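Long-range contacts in tumor necrosis factor-inducible gene 6 protein (Homo sapiens, PDB 2PF5), which reorganizes extracellular matrix by binding hyaluronan through its Link module and, as a full-length protein, transferring heavy chains from inter-alpha-inhibitor to hyaluronan: residues K54-Y59 with I75-I80; H4-S9 with R87-C92; G10-T15 with C47-M52. All blocks are in the same frame, centred on the assembly; numbering follows the deposited sequence. Where two conformers were deposited one is given.

Contact 1 of 3, residues K54-Y59 with I75-I80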
loop_
_atom_site.group_PDB
_atom_site.type_symbol
_atom_site.label_atom_id
_atom_site.label_comp_id
_atom_site.label_asym_id
_atom_site.label_seq_id
_atom_site.Cartn_x
_atom_site.Cartn_y
_atom_site.Cartn_z
ATOM N N LYS A 54 0.691 -0.133 -9.940
ATOM C CA LYS A 54 1.248 -1.131 -10.850
ATOM C C LYS A 54 1.060 -2.572 -10.372
ATOM O O LYS A 54 1.554 -3.495 -10.980
ATOM C CB LYS A 54 2.725 -0.858 -11.131
ATOM C CG LYS A 54 3.005 0.342 -11.990
ATOM C CD LYS A 54 4.470 0.421 -12.349
ATOM C CE LYS A 54 4.837 -0.599 -13.434
ATOM N NZ LYS A 54 6.222 -1.193 -13.353
ATOM N N GLY A 55 0.350 -2.740 -9.269
ATOM C CA GLY A 55 0.176 -4.029 -8.641
ATOM C C GLY A 55 1.337 -4.557 -7.817
ATOM O O GLY A 55 1.406 -5.729 -7.537
ATOM N N ARG A 56 2.251 -3.684 -7.426
ATOM C CA ARG A 56 3.228 -4.015 -6.404
ATOM C C ARG A 56 2.598 -4.177 -5.023
ATOM O O ARG A 56 1.615 -3.540 -4.732
ATOM C CB ARG A 56 4.314 -2.949 -6.353
ATOM C CG ARG A 56 5.586 -3.398 -5.676
ATOM C CD ARG A 56 6.758 -2.456 -5.848
ATOM N NE ARG A 56 7.164 -2.325 -7.229
ATOM C CZ ARG A 56 7.830 -3.246 -7.881
ATOM N NH1 ARG A 56 8.199 -4.345 -7.264
ATOM N NH2 ARG A 56 8.152 -3.059 -9.140
ATOM N N VAL A 57 3.188 -5.014 -4.177
ATOM C CA VAL A 57 2.764 -5.116 -2.800
ATOM C C VAL A 57 4.012 -4.874 -1.963
ATOM O O VAL A 57 5.078 -5.349 -2.286
ATOM C CB VAL A 57 2.152 -6.486 -2.501
ATOM C CG1 VAL A 57 1.945 -6.696 -0.976
ATOM C CG2 VAL A 57 0.805 -6.635 -3.235
ATOM N N GLY A 58 3.884 -4.134 -0.873
ATOM C CA GLY A 58 5.035 -3.991 0.004
ATOM C C GLY A 58 4.624 -3.216 1.237
ATOM O O GLY A 58 3.438 -2.984 1.476
ATOM N N TYR A 59 5.611 -2.831 2.036
ATOM C CA TYR A 59 5.273 -2.029 3.233
ATOM C C TYR A 59 6.486 -1.282 3.735
ATOM O O TYR A 59 7.598 -1.776 3.604
ATOM C CB TYR A 59 4.681 -2.886 4.358
ATOM C CG TYR A 59 5.536 -4.023 4.877
ATOM C CD1 TYR A 59 6.330 -3.861 6.022
ATOM C CD2 TYR A 59 5.493 -5.288 4.281
ATOM C CE1 TYR A 59 7.092 -4.919 6.540
ATOM C CE2 TYR A 59 6.265 -6.363 4.799
ATOM C CZ TYR A 59 7.048 -6.164 5.918
ATOM O OH TYR A 59 7.793 -7.199 6.429
ATOM N N ILE A 75 11.434 -0.066 2.139
ATOM C CA ILE A 75 10.197 -0.732 1.737
ATOM C C ILE A 75 10.521 -2.203 1.530
ATOM O O ILE A 75 11.466 -2.539 0.808
ATOM C CB ILE A 75 9.614 -0.098 0.465
ATOM C CG1 ILE A 75 9.172 1.357 0.752
ATOM C CG2 ILE A 75 8.385 -0.943 -0.086
ATOM C CD1 ILE A 75 8.839 2.103 -0.504
ATOM N N ILE A 76 9.776 -3.081 2.196
ATOM C CA ILE A 76 9.933 -4.517 1.982
ATOM C C ILE A 76 9.130 -4.775 0.705
ATOM O O ILE A 76 7.936 -4.464 0.654
ATOM C CB ILE A 76 9.391 -5.337 3.185
ATOM C CG1 ILE A 76 10.107 -4.911 4.484
ATOM C CG2 ILE A 76 9.463 -6.881 2.901
ATOM C CD1 ILE A 76 11.619 -5.170 4.508
ATOM N N ASP A 77 9.799 -5.260 -0.346
ATOM C CA ASP A 77 9.151 -5.381 -1.658
ATOM C C ASP A 77 8.627 -6.834 -1.812
ATOM O O ASP A 77 9.409 -7.759 -1.822
ATOM C CB ASP A 77 10.195 -5.020 -2.767
ATOM C CG ASP A 77 9.668 -5.227 -4.200
ATOM O OD1 ASP A 77 8.459 -4.997 -4.455
ATOM O OD2 ASP A 77 10.501 -5.552 -5.079
ATOM N N TYR A 78 7.310 -7.022 -1.906
ATOM C CA TYR A 78 6.762 -8.348 -2.244
ATOM C C TYR A 78 6.587 -8.462 -3.763
ATOM O O TYR A 78 6.081 -9.465 -4.273
ATOM C CB TYR A 78 5.405 -8.558 -1.555
ATOM C CG TYR A 78 5.443 -8.905 -0.072
ATOM C CD1 TYR A 78 6.631 -8.892 0.668
ATOM C CD2 TYR A 78 4.258 -9.224 0.593
ATOM C CE1 TYR A 78 6.637 -9.229 2.021
ATOM C CE2 TYR A 78 4.250 -9.526 1.946
ATOM C CZ TYR A 78 5.432 -9.532 2.652
ATOM O OH TYR A 78 5.396 -9.876 4.000
ATOM N N GLY A 79 7.028 -7.435 -4.493
ATOM C CA GLY A 79 7.003 -7.457 -5.953
ATOM C C GLY A 79 5.664 -7.154 -6.614
ATOM O O GLY A 79 4.639 -7.100 -5.969
ATOM N N ILE A 80 5.679 -6.995 -7.937
ATOM C CA ILE A 80 4.406 -6.904 -8.659
ATOM C C ILE A 80 3.888 -8.341 -8.773
ATOM O O ILE A 80 4.571 -9.199 -9.364
ATOM C CB ILE A 80 4.586 -6.277 -10.032
ATOM C CG1 ILE A 80 4.994 -4.785 -9.873
ATOM C CG2 ILE A 80 3.274 -6.436 -10.881
ATOM C CD1 ILE A 80 5.547 -4.242 -11.174
HETATM O O HOH W 1 7.706 -9.734 5.228
#

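Contact 2 of 3, residues H4-S9 with R87-C92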
loop_
_atom_site.group_PDB
_atom_site.type_symbol
_atom_site.label_atom_id
_atom_site.label_comp_id
_atom_site.label_asym_id
_atom_site.label_seq_id
_atom_site.Cartn_x
_atom_site.Cartn_y
_atom_site.Cartn_z
ATOM N N HIS A 4 -2.238 4.243 4.899
ATOM C CA HIS A 4 -2.554 2.806 4.839
ATOM C C HIS A 4 -4.049 2.617 5.067
ATOM O O HIS A 4 -4.636 3.262 5.959
ATOM C CB HIS A 4 -1.746 2.087 5.906
ATOM C CG HIS A 4 -2.192 0.686 6.203
ATOM N ND1 HIS A 4 -2.895 0.365 7.342
ATOM C CD2 HIS A 4 -1.979 -0.485 5.549
ATOM C CE1 HIS A 4 -3.135 -0.939 7.361
ATOM N NE2 HIS A 4 -2.581 -1.476 6.288
ATOM N N ARG A 5 -4.656 1.697 4.320
ATOM C CA ARG A 5 -6.076 1.386 4.522
ATOM C C ARG A 5 -6.303 -0.132 4.483
ATOM O O ARG A 5 -5.709 -0.838 3.660
ATOM C CB ARG A 5 -6.960 2.088 3.472
ATOM C CG ARG A 5 -7.198 3.604 3.651
ATOM C CD ARG A 5 -8.333 3.955 4.660
ATOM N NE ARG A 5 -8.521 5.400 4.862
ATOM C CZ ARG A 5 -7.785 6.196 5.645
ATOM N NH1 ARG A 5 -6.739 5.742 6.351
ATOM N NH2 ARG A 5 -8.084 7.481 5.703
ATOM N N GLU A 6 -7.148 -0.613 5.394
ATOM C CA GLU A 6 -7.642 -2.003 5.397
ATOM C C GLU A 6 -9.052 -2.028 4.821
ATOM O O GLU A 6 -9.791 -1.021 4.930
ATOM C CB GLU A 6 -7.817 -2.480 6.830
ATOM C CG GLU A 6 -6.564 -2.739 7.588
ATOM C CD GLU A 6 -6.867 -3.380 8.914
ATOM O OE1 GLU A 6 -8.024 -3.328 9.379
ATOM O OE2 GLU A 6 -5.948 -3.941 9.497
ATOM N N ALA A 7 -9.460 -3.178 4.262
ATOM C CA ALA A 7 -10.897 -3.451 4.098
ATOM C C ALA A 7 -11.668 -3.284 5.422
ATOM O O ALA A 7 -11.133 -3.531 6.507
ATOM C CB ALA A 7 -11.148 -4.862 3.566
ATOM N N ARG A 8 -12.950 -2.941 5.308
ATOM C CA ARG A 8 -13.863 -2.888 6.461
ATOM C C ARG A 8 -13.796 -4.218 7.232
ATOM O O ARG A 8 -13.840 -4.232 8.452
ATOM C CB ARG A 8 -15.317 -2.625 5.993
ATOM C CG ARG A 8 -16.325 -2.324 7.100
ATOM C CD ARG A 8 -17.813 -2.746 6.770
ATOM N NE ARG A 8 -17.850 -4.163 6.451
ATOM C CZ ARG A 8 -17.911 -5.140 7.344
ATOM N NH1 ARG A 8 -18.048 -4.890 8.642
ATOM N NH2 ARG A 8 -17.867 -6.391 6.919
ATOM N N SER A 9 -13.668 -5.333 6.498
ATOM C CA SER A 9 -13.738 -6.683 7.095
ATOM C C SER A 9 -12.438 -7.086 7.813
ATOM O O SER A 9 -12.396 -8.118 8.481
ATOM C CB SER A 9 -14.093 -7.723 6.029
ATOM O OG SER A 9 -13.191 -7.582 4.928
ATOM N N ARG A 87 -5.113 -11.140 -1.490
ATOM C CA ARG A 87 -5.757 -10.153 -0.586
ATOM C C ARG A 87 -4.736 -9.540 0.392
ATOM O O ARG A 87 -4.083 -10.236 1.165
ATOM C CB ARG A 87 -6.952 -10.770 0.163
ATOM C CG ARG A 87 -8.053 -11.264 -0.777
ATOM C CD ARG A 87 -9.028 -12.115 -0.016
ATOM N NE ARG A 87 -10.142 -11.274 0.389
ATOM C CZ ARG A 87 -11.079 -11.605 1.273
ATOM N NH1 ARG A 87 -12.046 -10.736 1.520
ATOM N NH2 ARG A 87 -11.051 -12.769 1.922
ATOM N N TRP A 88 -4.599 -8.219 0.317
ATOM C CA TRP A 88 -3.610 -7.491 1.099
ATOM C C TRP A 88 -4.304 -6.219 1.595
ATOM O O TRP A 88 -5.511 -6.064 1.452
ATOM C CB TRP A 88 -2.410 -7.124 0.220
ATOM C CG TRP A 88 -1.590 -8.338 -0.315
ATOM C CD1 TRP A 88 -1.548 -8.808 -1.606
ATOM C CD2 TRP A 88 -0.730 -9.195 0.451
ATOM N NE1 TRP A 88 -0.679 -9.887 -1.700
ATOM C CE2 TRP A 88 -0.172 -10.150 -0.452
ATOM C CE3 TRP A 88 -0.357 -9.242 1.803
ATOM C CZ2 TRP A 88 0.744 -11.127 -0.036
ATOM C CZ3 TRP A 88 0.537 -10.227 2.226
ATOM C CH2 TRP A 88 1.090 -11.156 1.302
ATOM N N ASP A 89 -3.535 -5.274 2.133
ATOM C CA ASP A 89 -4.120 -3.984 2.437
ATOM C C ASP A 89 -3.907 -3.056 1.232
ATOM O O ASP A 89 -3.656 -3.522 0.107
ATOM C CB ASP A 89 -3.518 -3.447 3.755
ATOM C CG ASP A 89 -3.995 -4.221 4.975
ATOM O OD1 ASP A 89 -5.048 -4.922 4.927
ATOM O OD2 ASP A 89 -3.313 -4.118 6.016
ATOM N N ALA A 90 -3.975 -1.741 1.454
ATOM C CA ALA A 90 -3.794 -0.766 0.385
ATOM C C ALA A 90 -2.949 0.402 0.902
ATOM O O ALA A 90 -3.097 0.810 2.046
ATOM C CB ALA A 90 -5.148 -0.248 -0.099
ATOM N N TYR A 91 -2.077 0.916 0.041
ATOM C CA TYR A 91 -1.371 2.186 0.271
ATOM C C TYR A 91 -1.904 3.200 -0.718
ATOM O O TYR A 91 -1.770 3.023 -1.936
ATOM C CB TYR A 91 0.170 2.026 0.177
ATOM C CG TYR A 91 0.657 1.359 1.415
ATOM C CD1 TYR A 91 0.927 -0.010 1.414
ATOM C CD2 TYR A 91 0.755 2.072 2.636
ATOM C CE1 TYR A 91 1.338 -0.664 2.583
ATOM C CE2 TYR A 91 1.147 1.429 3.813
ATOM C CZ TYR A 91 1.440 0.049 3.767
ATOM O OH TYR A 91 1.821 -0.623 4.906
ATOM N N CYS A 92 -2.565 4.229 -0.182
ATOM C CA CYS A 92 -3.188 5.269 -0.974
ATOM C C CYS A 92 -2.356 6.564 -0.984
ATOM O O CYS A 92 -1.684 6.908 -0.005
ATOM C CB CYS A 92 -4.547 5.635 -0.398
ATOM S SG CYS A 92 -5.779 4.318 -0.321
HETATM O O HOH W 2 -3.566 -4.001 8.684
HETATM O O HOH W 3 -7.483 -5.284 4.220
#

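Contact 3 of 3, residues G10-T15 with C47-M52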
loop_
_atom_site.group_PDB
_atom_site.type_symbol
_atom_site.label_atom_id
_atom_site.label_comp_id
_atom_site.label_asym_id
_atom_site.label_seq_id
_atom_site.Cartn_x
_atom_site.Cartn_y
_atom_site.Cartn_z
ATOM N N GLY A 10 -11.396 -6.275 7.670
ATOM C CA GLY A 10 -10.156 -6.436 8.433
ATOM C C GLY A 10 -8.905 -6.526 7.581
ATOM O O GLY A 10 -8.923 -6.182 6.406
ATOM N N LYS A 11 -7.829 -7.025 8.196
ATOM C CA LYS A 11 -6.488 -7.044 7.626
ATOM C C LYS A 11 -6.388 -8.055 6.468
ATOM O O LYS A 11 -6.924 -9.171 6.574
ATOM C CB LYS A 11 -5.479 -7.410 8.730
ATOM C CG LYS A 11 -4.017 -7.390 8.248
ATOM C CD LYS A 11 -3.046 -7.714 9.397
ATOM C CE LYS A 11 -1.616 -7.348 8.993
ATOM N NZ LYS A 11 -0.702 -7.524 10.165
ATOM N N TYR A 12 -5.721 -7.638 5.399
ATOM C CA TYR A 12 -5.427 -8.452 4.200
ATOM C C TYR A 12 -6.700 -9.038 3.580
ATOM O O TYR A 12 -6.881 -10.266 3.501
ATOM C CB TYR A 12 -4.381 -9.556 4.497
ATOM C CG TYR A 12 -2.993 -9.070 4.929
ATOM C CD1 TYR A 12 -2.574 -7.738 4.747
ATOM C CD2 TYR A 12 -2.089 -9.958 5.478
ATOM C CE1 TYR A 12 -1.299 -7.322 5.156
ATOM C CE2 TYR A 12 -0.824 -9.563 5.876
ATOM C CZ TYR A 12 -0.422 -8.255 5.697
ATOM O OH TYR A 12 0.849 -7.914 6.110
ATOM N N LYS A 13 -7.597 -8.152 3.166
ATOM C CA LYS A 13 -8.859 -8.568 2.590
ATOM C C LYS A 13 -9.200 -7.797 1.298
ATOM O O LYS A 13 -10.324 -7.885 0.802
ATOM C CB LYS A 13 -9.958 -8.463 3.665
ATOM C CG LYS A 13 -10.110 -9.769 4.461
ATOM C CD LYS A 13 -10.519 -9.525 5.878
ATOM C CE LYS A 13 -10.543 -10.834 6.675
ATOM N NZ LYS A 13 -11.549 -11.833 6.184
ATOM N N LEU A 14 -8.232 -7.064 0.737
ATOM C CA LEU A 14 -8.457 -6.350 -0.522
ATOM C C LEU A 14 -7.695 -6.976 -1.681
ATOM O O LEU A 14 -6.488 -7.172 -1.599
ATOM C CB LEU A 14 -8.060 -4.855 -0.437
ATOM C CG LEU A 14 -8.796 -4.023 0.626
ATOM C CD1 LEU A 14 -7.977 -2.741 0.865
ATOM C CD2 LEU A 14 -10.175 -3.690 0.187
ATOM N N THR A 15 -8.407 -7.265 -2.778
ATOM C CA THR A 15 -7.743 -7.627 -4.033
ATOM C C THR A 15 -7.135 -6.351 -4.590
ATOM O O THR A 15 -7.429 -5.244 -4.087
ATOM C CB THR A 15 -8.725 -8.203 -5.072
ATOM O OG1 THR A 15 -9.675 -7.183 -5.408
ATOM C CG2 THR A 15 -9.470 -9.464 -4.521
ATOM N N CYS A 47 3.556 -1.864 9.576
ATOM C CA CYS A 47 3.946 -3.263 9.389
ATOM C C CYS A 47 2.768 -4.063 8.806
ATOM O O CYS A 47 2.187 -4.904 9.477
ATOM C CB CYS A 47 4.500 -3.886 10.674
ATOM S SG CYS A 47 5.381 -5.456 10.323
ATOM N N ALA A 48 2.424 -3.760 7.560
ATOM C CA ALA A 48 1.300 -4.406 6.871
ATOM C C ALA A 48 1.474 -4.278 5.375
ATOM O O ALA A 48 1.496 -3.160 4.825
ATOM C CB ALA A 48 -0.053 -3.789 7.318
ATOM N N ALA A 49 1.587 -5.422 4.700
ATOM C CA ALA A 49 1.778 -5.428 3.262
ATOM C C ALA A 49 0.507 -4.871 2.612
ATOM O O ALA A 49 -0.614 -5.239 3.009
ATOM C CB ALA A 49 2.054 -6.871 2.780
ATOM N N GLY A 50 0.679 -4.018 1.616
ATOM C CA GLY A 50 -0.434 -3.467 0.873
ATOM C C GLY A 50 -0.163 -3.319 -0.607
ATOM O O GLY A 50 0.970 -3.098 -1.013
ATOM N N TRP A 51 -1.236 -3.382 -1.401
ATOM C CA TRP A 51 -1.204 -3.008 -2.810
ATOM C C TRP A 51 -0.798 -1.535 -3.014
ATOM O O TRP A 51 -1.189 -0.637 -2.246
ATOM C CB TRP A 51 -2.577 -3.223 -3.465
ATOM C CG TRP A 51 -3.025 -4.675 -3.521
ATOM C CD1 TRP A 51 -3.977 -5.280 -2.739
ATOM C CD2 TRP A 51 -2.547 -5.677 -4.435
ATOM N NE1 TRP A 51 -4.108 -6.617 -3.114
ATOM C CE2 TRP A 51 -3.240 -6.873 -4.150
ATOM C CE3 TRP A 51 -1.594 -5.672 -5.467
ATOM C CZ2 TRP A 51 -3.026 -8.071 -4.882
ATOM C CZ3 TRP A 51 -1.345 -6.873 -6.179
ATOM C CH2 TRP A 51 -2.077 -8.052 -5.881
ATOM N N MET A 52 -0.039 -1.314 -4.077
ATOM C CA MET A 52 0.330 0.028 -4.508
ATOM C C MET A 52 0.306 0.079 -6.023
ATOM O O MET A 52 -0.080 -0.896 -6.662
ATOM C CB MET A 52 1.676 0.454 -3.871
ATOM C CG MET A 52 2.901 -0.216 -4.473
ATOM S SD MET A 52 4.459 0.092 -3.551
ATOM C CE MET A 52 4.252 -1.097 -2.303
#

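Contact 1 of 3, residues K54-Y59 with I75-I80
Tyr59 and Ile76 sit side by side across two antiparallel strands, and the ring of Tyr59 gives Ile76 a flat wall to lie on. Ile76 CB is 3.8 Å from the ring centroid, over its face, in a CH-pi contact. Ile76 CG1 is 3.6 Å from Tyr59 CZ, on the same face. Tyr59 CG lies between the backbone N and the carbonyl carbon (chi1 59°), which starts the ring out on the Ile76 side. Its edge meets the face of Tyr78 in an offset edge-to-face pair, planes at 89°. A water joins the two hydroxyls.

Strand 75-80 carries one extra residue here: Tyr78 and Gly79 both lie opposite Val57, a beta bulge. Tyr78 N donates to Val57 O, and Val57 CG1 packs against Tyr78 CD2. Gly58 leaves a hollow that Ile76 O enters, 3.0 Å from Gly58 CA.

On the face of Arg56 and Ile80, Ile80 CG1 lies beneath the guanidinium. Arg56 NH1 forms a salt bridge with Asp77 OD1 at 2.9 Å. Gly79 N reaches the same oxygen from the opposite face of the carboxylate, closing an Asx turn.

In the Link module sheet, strand 56-61 lies between strands 50-51 and 74-80. Val57 packs on Ala49 and Trp88, and Tyr78 meets Trp88 edge-to-face. On the Arg56 side, Arg56 and Ile75 touch helix 33-41.

Contact 2 of 3, residues H4-S9 with R87-C92
His4 and Arg5 pair antiparallel with Tyr91 and Ala90, and the Arg5-Ala90 pair is bonded both ways between its backbone N and O atoms. This joins the first and last strands of the Link module sheet, 2-5 and 89-93, near the two ends of the chain.

His4 lies on the same face as Tyr91, and its CB rests 3.6 Å from Tyr91 CE2. The two rings meet obliquely. Beyond them, Tyr91 OH bonds to Ala48 O.

His4 CG is anti to the backbone N (chi1 166°), and from there the ring extends toward Asp89, edge first. His4 NE2 donates to Asp89 OD2 at 2.8 Å, with the oxygen in the ring plane but the nitrogen above the carboxylate plane. The other oxygen, OD1, takes a bond from Tyr12 N. The buried carboxylate is thus held at both oxygens.

Arg5, on the other face, leads away to a salt bridge with Glu26. Near it, Cys92 is tied by a disulfide to Cys23 of helix 16-25.

Glu6 lies beside Asp89, pointing the same way, and the two carboxylates would repel if both are charged. A water between them donates to Glu6 OE2 and to Asp89 OD2, the latter at 2.7 Å.

Contact 3 of 3, residues G10-T15 with C47-M52
Tyr12 and Ala49 meet at the phenol hydroxyl. Ala49 N donates to Tyr12 OH at 3.0 Å, and the bond is fairly straight (162°). Tyr12 CE1 comes to 3.1 Å from Ala49 O, obliquely to the ring, while Ala48 C lies at the edge, near its plane. Ala49 CB touches the hydroxyl at 3.7 Å. The same methyl packs beside the ring, 4.1 Å from Tyr12 CZ. Trp88 meets Tyr12 edge-to-face.

The second close point is Trp51, whose indole N-H points at the 10-15 loop. Trp51 NE1 donates to Leu14 O at 2.9 Å, with the oxygen in the indole plane. The bond is bent, at 135°, and NE1 also has a weak bond to Glu86 O. Thr15, next along, is the N-cap of helix 16-25, so the bond holds the loop just ahead of that helix.

The Lys11 end is looser. The extended Lys11 chain lays CE over a face of Tyr12, 3.6 Å above the plane. Its NZ stays 4.0 Å from Cys47 O. Lys11 and Cys47 are both exposed here, while Ala48, Ala49 and Trp51 are buried.

The two segments run roughly the same way but have no direct backbone-to-backbone bond. Each bond joins one aromatic side chain to one main-chain atom, in opposite senses: Tyr12 accepts and Trp51 donates. Between these two segments the hold therefore rests on two ring-borne polar atoms, and Tyr12 N adds a bond to Asp89 OD1 of the sheet.

All three contacts belong to one Link module, reach the same sheet and are partly buried. Contact 1 pairs strands 56-61 and 74-80 and has exposed residues such as Asp77 and Ile80. Contacts 2 and 3, their centres about 4 Å apart, rest more on buried residues such as Asp89 and Trp51. Contact 2 pairs the terminal strands and encloses the other two along the chain. Contact 3 brings a loop onto strand 50-51, between strands 56-61 and 89-93, and the residues just before it. Backbone pairing dominates contacts 1 and 2, but aromatic side chains do the bonding in contact 3. Trp88, of contact 2, meets Tyr78 of contact 1 and Tyr12 and Trp51 of contact 3 edge-to-face.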